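Local coordinates for filamentous hemagglutinin (Bordetella pertussis, PDB 1RWR), which probably serves as an adhesin of the bacterium and, through its N-terminal secretion (TPS) domain, enters the two-partner secretion pathway, at residues Asn50-Gly55 and Pro67-Gln72; Leu244-Ser249 and Leu263-Val268; Lys35-Asn40 and Val80-Pro85; Ala89-Val94 and Ser115-Ser120. All coordinates share one frame; numbering follows the deposited sequence.

Interaction 1. Residues Asn50-Gly55 and Pro67-Gln72; sequences NGLTDG and PNLTRQ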
loop_
_atom_site.group_PDB
_atom_site.type_symbol
_atom_site.label_atom_id
_atom_site.label_comp_id
_atom_site.label_asym_id
_atom_site.label_seq_id
_atom_site.Cartn_x
_atom_site.Cartn_y
_atom_site.Cartn_z
ATOM N N ASN A 50 18.094 -4.375 7.149
ATOM C CA ASN A 50 18.230 -5.696 6.532
ATOM C C ASN A 50 19.694 -5.971 6.160
ATOM O O ASN A 50 19.989 -6.585 5.104
ATOM C CB ASN A 50 17.353 -5.764 5.292
ATOM C CG ASN A 50 16.940 -7.175 4.896
ATOM O OD1 ASN A 50 16.905 -8.112 5.702
ATOM N ND2 ASN A 50 16.529 -7.304 3.630
ATOM N N GLY A 51 20.591 -5.493 7.026
ATOM C CA GLY A 51 22.019 -5.520 6.780
ATOM C C GLY A 51 22.733 -6.581 7.597
ATOM O O GLY A 51 22.474 -6.737 8.764
ATOM N N LEU A 52 23.599 -7.342 6.940
ATOM C CA LEU A 52 24.528 -8.260 7.616
ATOM C C LEU A 52 25.883 -7.633 7.902
ATOM O O LEU A 52 26.701 -8.229 8.624
ATOM C CB LEU A 52 24.710 -9.515 6.758
ATOM C CG LEU A 52 23.475 -10.361 6.494
ATOM C CD1 LEU A 52 23.832 -11.562 5.619
ATOM C CD2 LEU A 52 22.783 -10.846 7.755
ATOM N N THR A 53 26.111 -6.442 7.360
ATOM C CA THR A 53 27.331 -5.692 7.574
ATOM C C THR A 53 27.025 -4.271 7.983
ATOM O O THR A 53 25.955 -3.731 7.677
ATOM C CB THR A 53 28.170 -5.668 6.297
ATOM O OG1 THR A 53 27.450 -5.027 5.239
ATOM C CG2 THR A 53 28.412 -7.105 5.788
ATOM N N ASP A 54 27.989 -3.657 8.647
ATOM C CA ASP A 54 27.886 -2.265 9.051
ATOM C C ASP A 54 27.961 -1.387 7.806
ATOM O O ASP A 54 28.594 -1.734 6.798
ATOM C CB ASP A 54 29.036 -1.883 9.993
ATOM C CG ASP A 54 29.038 -2.647 11.315
ATOM O OD1 ASP A 54 28.185 -3.521 11.575
ATOM O OD2 ASP A 54 29.905 -2.403 12.177
ATOM N N GLY A 55 27.352 -0.212 7.883
ATOM C CA GLY A 55 27.292 0.644 6.729
ATOM C C GLY A 55 26.630 1.953 7.035
ATOM O O GLY A 55 26.676 2.425 8.158
ATOM N N PRO A 67 21.693 -7.282 14.568
ATOM C CA PRO A 67 22.146 -8.447 15.335
ATOM C C PRO A 67 21.172 -9.618 15.340
ATOM O O PRO A 67 21.595 -10.725 15.683
ATOM C CB PRO A 67 22.329 -7.873 16.734
ATOM C CG PRO A 67 21.389 -6.779 16.764
ATOM C CD PRO A 67 21.454 -6.121 15.443
ATOM N N ASN A 68 19.909 -9.393 14.956
ATOM C CA ASN A 68 18.923 -10.435 14.892
ATOM C C ASN A 68 19.102 -11.375 13.702
ATOM O O ASN A 68 18.615 -12.503 13.744
ATOM C CB ASN A 68 17.496 -9.856 14.800
ATOM C CG ASN A 68 17.062 -9.109 16.067
ATOM O OD1 ASN A 68 17.532 -9.389 17.190
ATOM N ND2 ASN A 68 16.117 -8.189 15.898
ATOM N N LEU A 69 19.732 -10.891 12.631
ATOM C CA LEU A 69 19.735 -11.597 11.365
ATOM C C LEU A 69 20.764 -12.724 11.276
ATOM O O LEU A 69 21.932 -12.519 11.595
ATOM C CB LEU A 69 19.993 -10.654 10.189
ATOM C CG LEU A 69 18.979 -9.527 9.978
ATOM C CD1 LEU A 69 19.361 -8.648 8.784
ATOM C CD2 LEU A 69 17.512 -10.082 9.907
ATOM N N THR A 70 20.292 -13.903 10.881
ATOM C CA THR A 70 21.137 -14.979 10.373
ATOM C C THR A 70 21.071 -15.054 8.835
ATOM O O THR A 70 21.892 -15.734 8.195
ATOM C CB THR A 70 20.743 -16.340 10.962
ATOM O OG1 THR A 70 19.420 -16.715 10.558
ATOM C CG2 THR A 70 20.731 -16.319 12.453
ATOM N N ARG A 71 20.076 -14.381 8.257
ATOM C CA ARG A 71 19.940 -14.198 6.824
ATOM C C ARG A 71 19.099 -12.930 6.610
ATOM O O ARG A 71 18.421 -12.463 7.505
ATOM C CB ARG A 71 19.255 -15.366 6.124
ATOM C CG ARG A 71 17.860 -15.685 6.632
ATOM C CD ARG A 71 17.439 -17.177 6.285
ATOM N NE ARG A 71 16.520 -17.916 7.165
ATOM C CZ ARG A 71 16.249 -17.709 8.467
ATOM N NH1 ARG A 71 16.786 -16.718 9.176
ATOM N NH2 ARG A 71 15.390 -18.539 9.082
ATOM N N GLN A 72 19.147 -12.428 5.392
ATOM C CA GLN A 72 18.388 -11.249 5.030
ATOM C C GLN A 72 16.974 -11.617 4.610
ATOM O O GLN A 72 16.735 -12.664 4.021
ATOM C CB GLN A 72 19.121 -10.474 3.935
ATOM C CG GLN A 72 20.468 -9.952 4.389
ATOM C CD GLN A 72 21.289 -9.381 3.279
ATOM O OE1 GLN A 72 21.506 -10.071 2.266
ATOM N NE2 GLN A 72 21.757 -8.118 3.435
#

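Interaction 2. Residues Leu244-Ser249 and Leu263-Val268; sequences LGSLSS and LGDATV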
loop_
_atom_site.group_PDB
_atom_site.type_symbol
_atom_site.label_atom_id
_atom_site.label_comp_id
_atom_site.label_asym_id
_atom_site.label_seq_id
_atom_site.Cartn_x
_atom_site.Cartn_y
_atom_site.Cartn_z
ATOM N N LEU A 244 -12.487 10.877 -8.658
ATOM C CA LEU A 244 -12.531 12.101 -9.444
ATOM C C LEU A 244 -11.144 12.620 -9.813
ATOM O O LEU A 244 -11.030 13.470 -10.713
ATOM C CB LEU A 244 -13.284 13.178 -8.689
ATOM C CG LEU A 244 -14.672 12.818 -8.169
ATOM C CD1 LEU A 244 -15.298 14.020 -7.496
ATOM C CD2 LEU A 244 -15.520 12.315 -9.295
ATOM N N GLY A 245 -10.114 12.142 -9.117
ATOM C CA GLY A 245 -8.714 12.384 -9.478
ATOM C C GLY A 245 -8.368 11.775 -10.834
ATOM O O GLY A 245 -8.766 10.652 -11.097
ATOM N N SER A 246 -7.672 12.505 -11.702
ATOM C CA SER A 246 -7.337 12.030 -13.042
ATOM C C SER A 246 -6.487 10.783 -12.941
ATOM O O SER A 246 -5.636 10.713 -12.077
ATOM C CB SER A 246 -6.537 13.091 -13.783
ATOM O OG SER A 246 -7.415 14.166 -14.040
ATOM N N LEU A 247 -6.736 9.811 -13.816
ATOM C CA LEU A 247 -5.966 8.588 -13.870
ATOM C C LEU A 247 -5.175 8.615 -15.160
ATOM O O LEU A 247 -5.753 8.861 -16.237
ATOM C CB LEU A 247 -6.911 7.400 -13.862
ATOM C CG LEU A 247 -7.816 7.318 -12.638
ATOM C CD1 LEU A 247 -8.652 6.048 -12.734
ATOM C CD2 LEU A 247 -7.034 7.254 -11.345
ATOM N N SER A 248 -3.902 8.272 -15.068
ATOM C CA SER A 248 -3.033 8.254 -16.234
ATOM C C SER A 248 -2.162 7.038 -16.183
ATOM O O SER A 248 -1.519 6.808 -15.175
ATOM C CB SER A 248 -2.198 9.553 -16.244
ATOM O OG SER A 248 -1.407 9.637 -17.425
ATOM N N SER A 249 -2.081 6.269 -17.273
ATOM C CA SER A 249 -1.267 5.049 -17.287
ATOM C C SER A 249 -0.738 4.704 -18.680
ATOM O O SER A 249 -1.493 4.776 -19.665
ATOM C CB SER A 249 -2.101 3.860 -16.813
ATOM O OG SER A 249 -1.371 2.676 -17.021
ATOM N N LEU A 263 -15.973 7.820 -12.417
ATOM C CA LEU A 263 -14.629 8.363 -12.639
ATOM C C LEU A 263 -14.729 9.744 -13.228
ATOM O O LEU A 263 -15.757 10.115 -13.840
ATOM C CB LEU A 263 -13.795 7.523 -13.634
ATOM C CG LEU A 263 -13.552 6.055 -13.287
ATOM C CD1 LEU A 263 -12.604 5.457 -14.311
ATOM C CD2 LEU A 263 -13.013 5.857 -11.847
ATOM N N GLY A 264 -13.631 10.465 -13.096
ATOM C CA GLY A 264 -13.373 11.670 -13.880
ATOM C C GLY A 264 -12.666 11.327 -15.178
ATOM O O GLY A 264 -13.159 10.525 -15.971
ATOM N N ASP A 265 -11.549 11.985 -15.439
ATOM C CA ASP A 265 -10.748 11.730 -16.637
ATOM C C ASP A 265 -9.873 10.498 -16.428
ATOM O O ASP A 265 -9.282 10.328 -15.360
ATOM C CB ASP A 265 -9.856 12.937 -16.943
ATOM C CG ASP A 265 -10.641 14.153 -17.284
ATOM O OD1 ASP A 265 -11.819 14.040 -17.647
ATOM O OD2 ASP A 265 -10.150 15.286 -17.213
ATOM N N ALA A 266 -9.763 9.649 -17.440
ATOM C CA ALA A 266 -8.824 8.510 -17.376
ATOM C C ALA A 266 -8.258 8.286 -18.758
ATOM O O ALA A 266 -9.016 8.271 -19.740
ATOM C CB ALA A 266 -9.526 7.237 -16.887
ATOM N N THR A 267 -6.947 8.063 -18.822
ATOM C CA THR A 267 -6.243 7.915 -20.083
ATOM C C THR A 267 -5.231 6.812 -19.998
ATOM O O THR A 267 -4.458 6.772 -19.063
ATOM C CB THR A 267 -5.500 9.215 -20.375
ATOM O OG1 THR A 267 -6.413 10.322 -20.346
ATOM C CG2 THR A 267 -4.863 9.215 -21.764
ATOM N N VAL A 268 -5.211 5.941 -20.999
ATOM C CA VAL A 268 -4.177 4.929 -21.112
ATOM C C VAL A 268 -3.456 5.151 -22.429
ATOM O O VAL A 268 -4.112 5.265 -23.455
ATOM C CB VAL A 268 -4.799 3.534 -21.108
ATOM C CG1 VAL A 268 -3.746 2.440 -21.249
ATOM C CG2 VAL A 268 -5.659 3.343 -19.853
HETATM O O HOH W 1 -10.381 13.759 -13.415
HETATM O O HOH W 2 -10.765 9.742 -12.979
HETATM O O HOH W 3 -6.513 11.172 -17.672
#

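Interaction 3. Residues Lys35-Asn40 and Val80-Pro85; sequences KFQQFN and VTDTSP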
loop_
_atom_site.group_PDB
_atom_site.type_symbol
_atom_site.label_atom_id
_atom_site.label_comp_id
_atom_site.label_asym_id
_atom_site.label_seq_id
_atom_site.Cartn_x
_atom_site.Cartn_y
_atom_site.Cartn_z
ATOM N N LYS A 35 6.075 -7.520 14.916
ATOM C CA LYS A 35 4.870 -7.034 15.599
ATOM C C LYS A 35 5.232 -5.811 16.381
ATOM O O LYS A 35 6.317 -5.730 16.967
ATOM C CB LYS A 35 4.261 -8.108 16.503
ATOM C CG LYS A 35 3.565 -9.230 15.707
ATOM C CD LYS A 35 3.149 -10.359 16.612
ATOM C CE LYS A 35 2.505 -11.482 15.837
ATOM N NZ LYS A 35 1.034 -11.212 15.618
ATOM N N PHE A 36 4.319 -4.853 16.385
ATOM C CA PHE A 36 4.456 -3.591 17.083
ATOM C C PHE A 36 3.194 -3.275 17.847
ATOM O O PHE A 36 2.086 -3.461 17.339
ATOM C CB PHE A 36 4.622 -2.454 16.080
ATOM C CG PHE A 36 5.921 -2.459 15.348
ATOM C CD1 PHE A 36 6.983 -1.713 15.809
ATOM C CD2 PHE A 36 6.085 -3.229 14.191
ATOM C CE1 PHE A 36 8.208 -1.706 15.132
ATOM C CE2 PHE A 36 7.301 -3.198 13.519
ATOM C CZ PHE A 36 8.351 -2.443 13.994
ATOM N N GLN A 37 3.367 -2.769 19.060
ATOM C CA GLN A 37 2.258 -2.168 19.799
ATOM C C GLN A 37 1.791 -0.872 19.114
ATOM O O GLN A 37 0.572 -0.627 19.021
ATOM C CB GLN A 37 2.710 -1.870 21.225
ATOM C CG GLN A 37 1.592 -1.613 22.188
ATOM C CD GLN A 37 1.450 -0.157 22.533
ATOM O OE1 GLN A 37 2.446 0.530 22.830
ATOM N NE2 GLN A 37 0.211 0.338 22.500
ATOM N N GLN A 38 2.766 -0.076 18.657
ATOM C CA GLN A 38 2.571 1.165 17.929
ATOM C C GLN A 38 3.568 1.242 16.767
ATOM O O GLN A 38 4.767 0.951 16.947
ATOM C CB GLN A 38 2.807 2.375 18.852
ATOM C CG GLN A 38 1.719 2.548 19.890
ATOM C CD GLN A 38 1.877 3.807 20.664
ATOM O OE1 GLN A 38 1.545 4.903 20.165
ATOM N NE2 GLN A 38 2.406 3.688 21.875
ATOM N N PHE A 39 3.067 1.584 15.580
ATOM C CA PHE A 39 3.929 1.812 14.399
ATOM C C PHE A 39 3.555 3.088 13.681
ATOM O O PHE A 39 2.427 3.226 13.162
ATOM C CB PHE A 39 3.860 0.635 13.427
ATOM C CG PHE A 39 4.876 0.718 12.345
ATOM C CD1 PHE A 39 6.144 0.200 12.548
ATOM C CD2 PHE A 39 4.581 1.347 11.131
ATOM C CE1 PHE A 39 7.124 0.304 11.560
ATOM C CE2 PHE A 39 5.574 1.493 10.158
ATOM C CZ PHE A 39 6.833 0.971 10.381
ATOM N N ASN A 40 4.481 4.030 13.667
ATOM C CA ASN A 40 4.312 5.299 13.002
ATOM C C ASN A 40 5.649 5.712 12.438
ATOM O O ASN A 40 6.696 5.465 13.066
ATOM C CB ASN A 40 3.821 6.372 14.010
ATOM C CG ASN A 40 2.502 6.027 14.605
ATOM O OD1 ASN A 40 1.459 6.261 13.983
ATOM N ND2 ASN A 40 2.514 5.407 15.786
ATOM N N VAL A 80 0.792 -4.017 13.330
ATOM C CA VAL A 80 0.401 -3.424 14.599
ATOM C C VAL A 80 -0.610 -4.332 15.291
ATOM O O VAL A 80 -1.638 -4.682 14.712
ATOM C CB VAL A 80 -0.191 -2.020 14.418
ATOM C CG1 VAL A 80 -0.799 -1.497 15.739
ATOM C CG2 VAL A 80 0.852 -1.066 13.925
ATOM N N THR A 81 -0.326 -4.663 16.558
ATOM C CA THR A 81 -1.157 -5.586 17.327
ATOM C C THR A 81 -2.118 -4.928 18.325
ATOM O O THR A 81 -3.002 -5.616 18.830
ATOM C CB THR A 81 -0.289 -6.528 18.118
ATOM O OG1 THR A 81 0.389 -5.751 19.112
ATOM C CG2 THR A 81 0.753 -7.112 17.294
ATOM N N ASP A 82 -1.964 -3.648 18.615
ATOM C CA ASP A 82 -2.829 -2.978 19.607
ATOM C C ASP A 82 -3.930 -2.187 18.917
ATOM O O ASP A 82 -4.328 -2.609 17.853
ATOM C CB ASP A 82 -2.032 -2.146 20.586
ATOM C CG ASP A 82 -2.597 -2.233 21.999
ATOM O OD1 ASP A 82 -3.778 -2.675 22.146
ATOM O OD2 ASP A 82 -1.931 -1.893 23.012
ATOM N N THR A 83 -4.413 -1.061 19.489
ATOM C CA THR A 83 -5.668 -0.456 19.007
ATOM C C THR A 83 -5.520 0.840 18.229
ATOM O O THR A 83 -6.529 1.345 17.722
ATOM C CB THR A 83 -6.669 -0.191 20.193
ATOM O OG1 THR A 83 -6.117 0.791 21.081
ATOM C CG2 THR A 83 -6.903 -1.448 21.010
ATOM N N SER A 84 -4.291 1.352 18.112
ATOM C CA SER A 84 -4.036 2.674 17.544
ATOM C C SER A 84 -3.759 2.530 16.048
ATOM O O SER A 84 -3.142 1.554 15.659
ATOM C CB SER A 84 -2.845 3.367 18.227
ATOM O OG SER A 84 -1.536 2.850 17.853
ATOM N N PRO A 85 -4.225 3.484 15.237
ATOM C CA PRO A 85 -3.847 3.533 13.815
ATOM C C PRO A 85 -2.386 3.955 13.623
ATOM O O PRO A 85 -1.712 4.341 14.620
ATOM C CB PRO A 85 -4.791 4.608 13.243
ATOM C CG PRO A 85 -4.990 5.571 14.405
ATOM C CD PRO A 85 -5.086 4.618 15.598
HETATM O O HOH W 4 -1.298 0.987 19.748
HETATM O O HOH W 5 0.085 5.174 17.690
HETATM O O HOH W 6 0.281 2.481 15.658
#

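Interaction 4. Residues Ala89-Val94 and Ser115-Ser120; sequences AGTLEV and STLNAS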
loop_
_atom_site.group_PDB
_atom_site.type_symbol
_atom_site.label_atom_id
_atom_site.label_comp_id
_atom_site.label_asym_id
_atom_site.label_seq_id
_atom_site.Cartn_x
_atom_site.Cartn_y
_atom_site.Cartn_z
ATOM N N ALA A 89 4.763 9.078 7.132
ATOM C CA ALA A 89 5.291 10.237 6.421
ATOM C C ALA A 89 6.789 10.115 6.365
ATOM O O ALA A 89 7.404 9.752 7.371
ATOM C CB ALA A 89 4.927 11.560 7.182
ATOM N N GLY A 90 7.357 10.465 5.214
ATOM C CA GLY A 90 8.787 10.446 4.969
ATOM C C GLY A 90 9.176 9.244 4.142
ATOM O O GLY A 90 8.336 8.670 3.450
ATOM N N THR A 91 10.442 8.847 4.236
ATOM C CA THR A 91 10.998 7.784 3.403
ATOM C C THR A 91 11.116 6.499 4.177
ATOM O O THR A 91 11.681 6.482 5.260
ATOM C CB THR A 91 12.362 8.141 2.932
ATOM O OG1 THR A 91 12.317 9.340 2.150
ATOM C CG2 THR A 91 12.917 7.038 1.999
ATOM N N LEU A 92 10.595 5.421 3.615
ATOM C CA LEU A 92 10.795 4.093 4.143
ATOM C C LEU A 92 12.023 3.529 3.428
ATOM O O LEU A 92 11.921 3.134 2.276
ATOM C CB LEU A 92 9.579 3.220 3.880
ATOM C CG LEU A 92 8.185 3.726 4.253
ATOM C CD1 LEU A 92 7.100 2.684 3.960
ATOM C CD2 LEU A 92 8.162 4.112 5.712
ATOM N N GLU A 93 13.156 3.508 4.128
ATOM C CA GLU A 93 14.401 3.025 3.565
ATOM C C GLU A 93 14.705 1.624 4.093
ATOM O O GLU A 93 14.579 1.350 5.265
ATOM C CB GLU A 93 15.565 3.949 3.892
ATOM C CG GLU A 93 16.914 3.420 3.385
ATOM C CD GLU A 93 18.049 4.407 3.473
ATOM O OE1 GLU A 93 17.904 5.529 4.012
ATOM O OE2 GLU A 93 19.146 4.055 2.977
ATOM N N VAL A 94 15.113 0.750 3.181
ATOM C CA VAL A 94 15.636 -0.555 3.547
ATOM C C VAL A 94 17.143 -0.490 3.412
ATOM O O VAL A 94 17.669 -0.212 2.330
ATOM C CB VAL A 94 15.042 -1.706 2.697
ATOM C CG1 VAL A 94 15.535 -3.056 3.195
ATOM C CG2 VAL A 94 13.531 -1.704 2.735
ATOM N N SER A 115 7.542 8.077 0.672
ATOM C CA SER A 115 8.365 7.549 -0.426
ATOM C C SER A 115 9.123 6.326 0.095
ATOM O O SER A 115 8.980 5.930 1.277
ATOM C CB SER A 115 9.329 8.615 -0.961
ATOM O OG SER A 115 10.179 8.993 0.069
ATOM N N THR A 116 9.938 5.726 -0.763
ATOM C CA THR A 116 10.738 4.566 -0.359
ATOM C C THR A 116 12.131 4.619 -0.984
ATOM O O THR A 116 12.341 5.300 -1.997
ATOM C CB THR A 116 10.075 3.207 -0.740
ATOM O OG1 THR A 116 10.044 3.048 -2.160
ATOM C CG2 THR A 116 8.629 3.078 -0.279
ATOM N N LEU A 117 13.045 3.848 -0.401
ATOM C CA LEU A 117 14.372 3.653 -0.939
ATOM C C LEU A 117 14.747 2.201 -0.686
ATOM O O LEU A 117 14.749 1.748 0.454
ATOM C CB LEU A 117 15.396 4.576 -0.248
ATOM C CG LEU A 117 15.313 6.056 -0.579
ATOM C CD1 LEU A 117 16.252 6.868 0.303
ATOM C CD2 LEU A 117 15.705 6.271 -2.049
ATOM N N ASN A 118 15.104 1.494 -1.750
ATOM C CA ASN A 118 15.564 0.115 -1.669
ATOM C C ASN A 118 14.489 -0.837 -1.175
ATOM O O ASN A 118 14.787 -1.865 -0.649
ATOM C CB ASN A 118 16.851 -0.020 -0.834
ATOM C CG ASN A 118 17.610 -1.331 -1.109
ATOM O OD1 ASN A 118 17.641 -1.824 -2.261
ATOM N ND2 ASN A 118 18.212 -1.898 -0.057
ATOM N N ALA A 119 13.218 -0.471 -1.374
ATOM C CA ALA A 119 12.101 -1.388 -1.221
ATOM C C ALA A 119 11.721 -1.901 -2.610
ATOM O O ALA A 119 11.605 -1.131 -3.568
ATOM C CB ALA A 119 10.902 -0.662 -0.593
ATOM N N SER A 120 11.549 -3.211 -2.736
ATOM C CA SER A 120 11.153 -3.794 -3.994
ATOM C C SER A 120 9.755 -3.386 -4.399
ATOM O O SER A 120 9.481 -3.165 -5.566
ATOM C CB SER A 120 11.168 -5.324 -3.857
ATOM O OG SER A 120 12.314 -5.718 -3.178
#

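Interaction 1. Residues Asn50-Gly55 and Pro67-Gln72
Near the N-terminal end of the beta-helix of the TPS domain, two irregular loops close against each other: residues 50-55, beginning at the last residue of strand 45-50, and residues 67-72, in the loop that leads into strand 75-80. Regular strand pairing is absent between them, so side chains do most of the work of holding them together. Q72 points toward the other loop, its CG anti to its own carbonyl carbon (chi1 -63°) and its chain extended beyond CG. This carries the amide to the backbone of N50, where Q72 NE2 donates to N50 O at 2.9 Å. The bond is bent, with an N-H...O angle of 139°; it lies in the plane of the carbonyl, but the oxygen sits somewhat out of the plane of the glutamine amide.

The same extended chain has an apolar flank. L52 crosses it obliquely and sets its branch point against it, L52 CG lying 3.7 Å from Q72 CG. The second methyl of the leucine, L52 CD2, turns to L69 and meets L69 CB at 3.7 Å, the two leucines crossing at about a right angle. L69 in turn reaches the backbone of the first loop, where L69 CD1 lies 3.7 Å from G51 O. Residues around the loops hold them too: the N50 amide donates to the K97 carbonyl and accepts from the N-H of A73, the residue after Q72, while R71 forms a salt bridge with D25. With its amide so held, N50 OD1 lies close to the backbone of the second loop, 3.5 Å from Q72 CA.

Interaction 2. Residues Leu244-Ser249 and Leu263-Val268
Three backbone hydrogen bonds stitch strand 247-249 to strand 263-268, which run the same way with only 2° between their axes. The bond from L247 N to D265 O, 3.0 Å, is the straightest of the three, with an angle of 165° at the hydrogen. T267 N then reaches L247 O, also at 3.0 Å, from above the carbonyl plane, and S249 N approaches T267 O nearly along its C=O axis. Between these bonds the alpha carbons add weaker C-H...O contacts, the shortest from V268 CA to S249 O at 3.1 Å.

Side chains follow the register. L247, paired with A266, sets its CB 4.0 Å from A266 CB, and L247 CD1 touches L263 CD1 more loosely. S248 and T267 lie on the other face, where a water donates to L247 O and is hydrogen-bonded to T267 OG1.

Ahead of the paired strands the chains stay as close, but water takes over from direct backbone bonds. One molecule donates to L244 O, accepts from D265 N at 2.9 Å, and is hydrogen-bonded to S246 OG; a second lies within donating distance of G245 O and D265 O and accepts a weak bond from G264 N. G264 has no side chain, and the L244 carbonyl comes in just where one would stand.

Further out, I253 packs on L247, A266 and V268, and L273 on the last two, while S249 OG is gripped by the backbone of G227, S251 and A252. Parallel strands from successive turns, stacked in register with the mostly apolar face of L247, A266 and V268 inward, make a parallel beta-helix.

Interaction 3. Residues Lys35-Asn40 and Val80-Pro85
The backbones pair in parallel at one point, F36 with V80, where T81 N donates to F36 O at 2.8 Å and nearly along the C=O axis, before both chains leave the same sheet of the beta-helix. The first chain turns a corner at Q37, and there Q37 and Q38 both face V4 of strand 4-5, a classic beta bulge.

V80 packs inward. V80 CG2 lies 3.5 Å from F39 CB, and V80 CG1 rests by the Q37 carbonyl. The two phenylalanines of the first chain meet edge to face, with F39 CD1 3.5 Å above the plane of the F36 ring and over its centre. At the outer side, the methyl T81 CG2 presses crosswise on the chain of K35, whose amine forms a salt bridge with E79; T81 OG1 is hydrogen-bonded to the side-chain amide of Q6.

Q37 bends at chi2 (-105°), which brings its amide alongside D82. Q37 NE2 donates to D82 OD2 at 3.1 Å, arriving from above the carboxylate plane, with the two flat groups turned 75° apart.

Beyond the bulge three waters bridge the chains, all converging on S84 OG. One donates to Q37 O, a second joins Q38 OE1 to N40 ND2, and the third accepts from F39 N while donating to P85 O. Q38 OE1 also accepts from the Q1 amino group, and N40 ND2 also donates to the G2 carbonyl. The first of these waters lies 2.7 Å from S84 OG.

Interaction 4. Residues Ala89-Val94 and Ser115-Ser120
G90 turns the corner from one face of the coil to the next with a positive phi of 103°, at backbone angles where a side chain would jam against the carbonyl of A89. Its own carbonyl opens the ladder, S115 N donating to G90 O at 2.9 Å. T91 comes next, on the same face as S115 and L117. T91 OG1 and S115 OG share a hydrogen bond of 3.0 Å, while T91 CG2, anti to the backbone N, leans obliquely on L117, 3.7 Å from L117 CG.

L92 points the other way, to the interior side where V46, L101 and L122 surround it. Its backbone is used at both ends: L92 N donates to S115 O at 2.9 Å and almost straight (174°), and L92 O accepts from L117 N at 3.0 Å.

E93 returns to the T91 face, with E93 CG 4.1 Å from L117 CB. The buried carboxylate is held by the backbone N-H groups of R58 and I59, one oxygen to each, which would be expected to stabilise its charge.

V94 closes the ladder: V94 N donates to L117 O nearly along the C=O axis. Strand 114-117 ends at N118, in a left-handed backbone conformation (phi 65°), and the side-chain amide takes over. N118 ND2 donates to V94 O at 3.0 Å, from well above the carbonyl plane although the oxygen lies in the plane of the N118 amide, and also to G96 O. Parallel strands of successive coils, hydrogen-bonded in register with L92 and T116 turned inward, are the hallmark of the parallel beta-helix.

How the interactions relate
The four contacts sample one elongated beta-helix from its N-terminal end towards the other. Interactions 1 and 4 touch directly, N50 CB lying 3.9 Å from V94 CG1, so the end of strand 45-50 joins the loop contact to the paired strands of the next coils. Interaction 3 adjoins interaction 4 in sequence, and interaction 1 is nested inside the loop that interaction 3 closes, although their nearest atoms are about 10 Å apart. Interaction 2 stands apart, its centre 43 Å from that of interaction 1 and 26 Å from that of interaction 4, yet it repeats the parallel pairing of interaction 4, as expected where one coil pattern recurs along the domain.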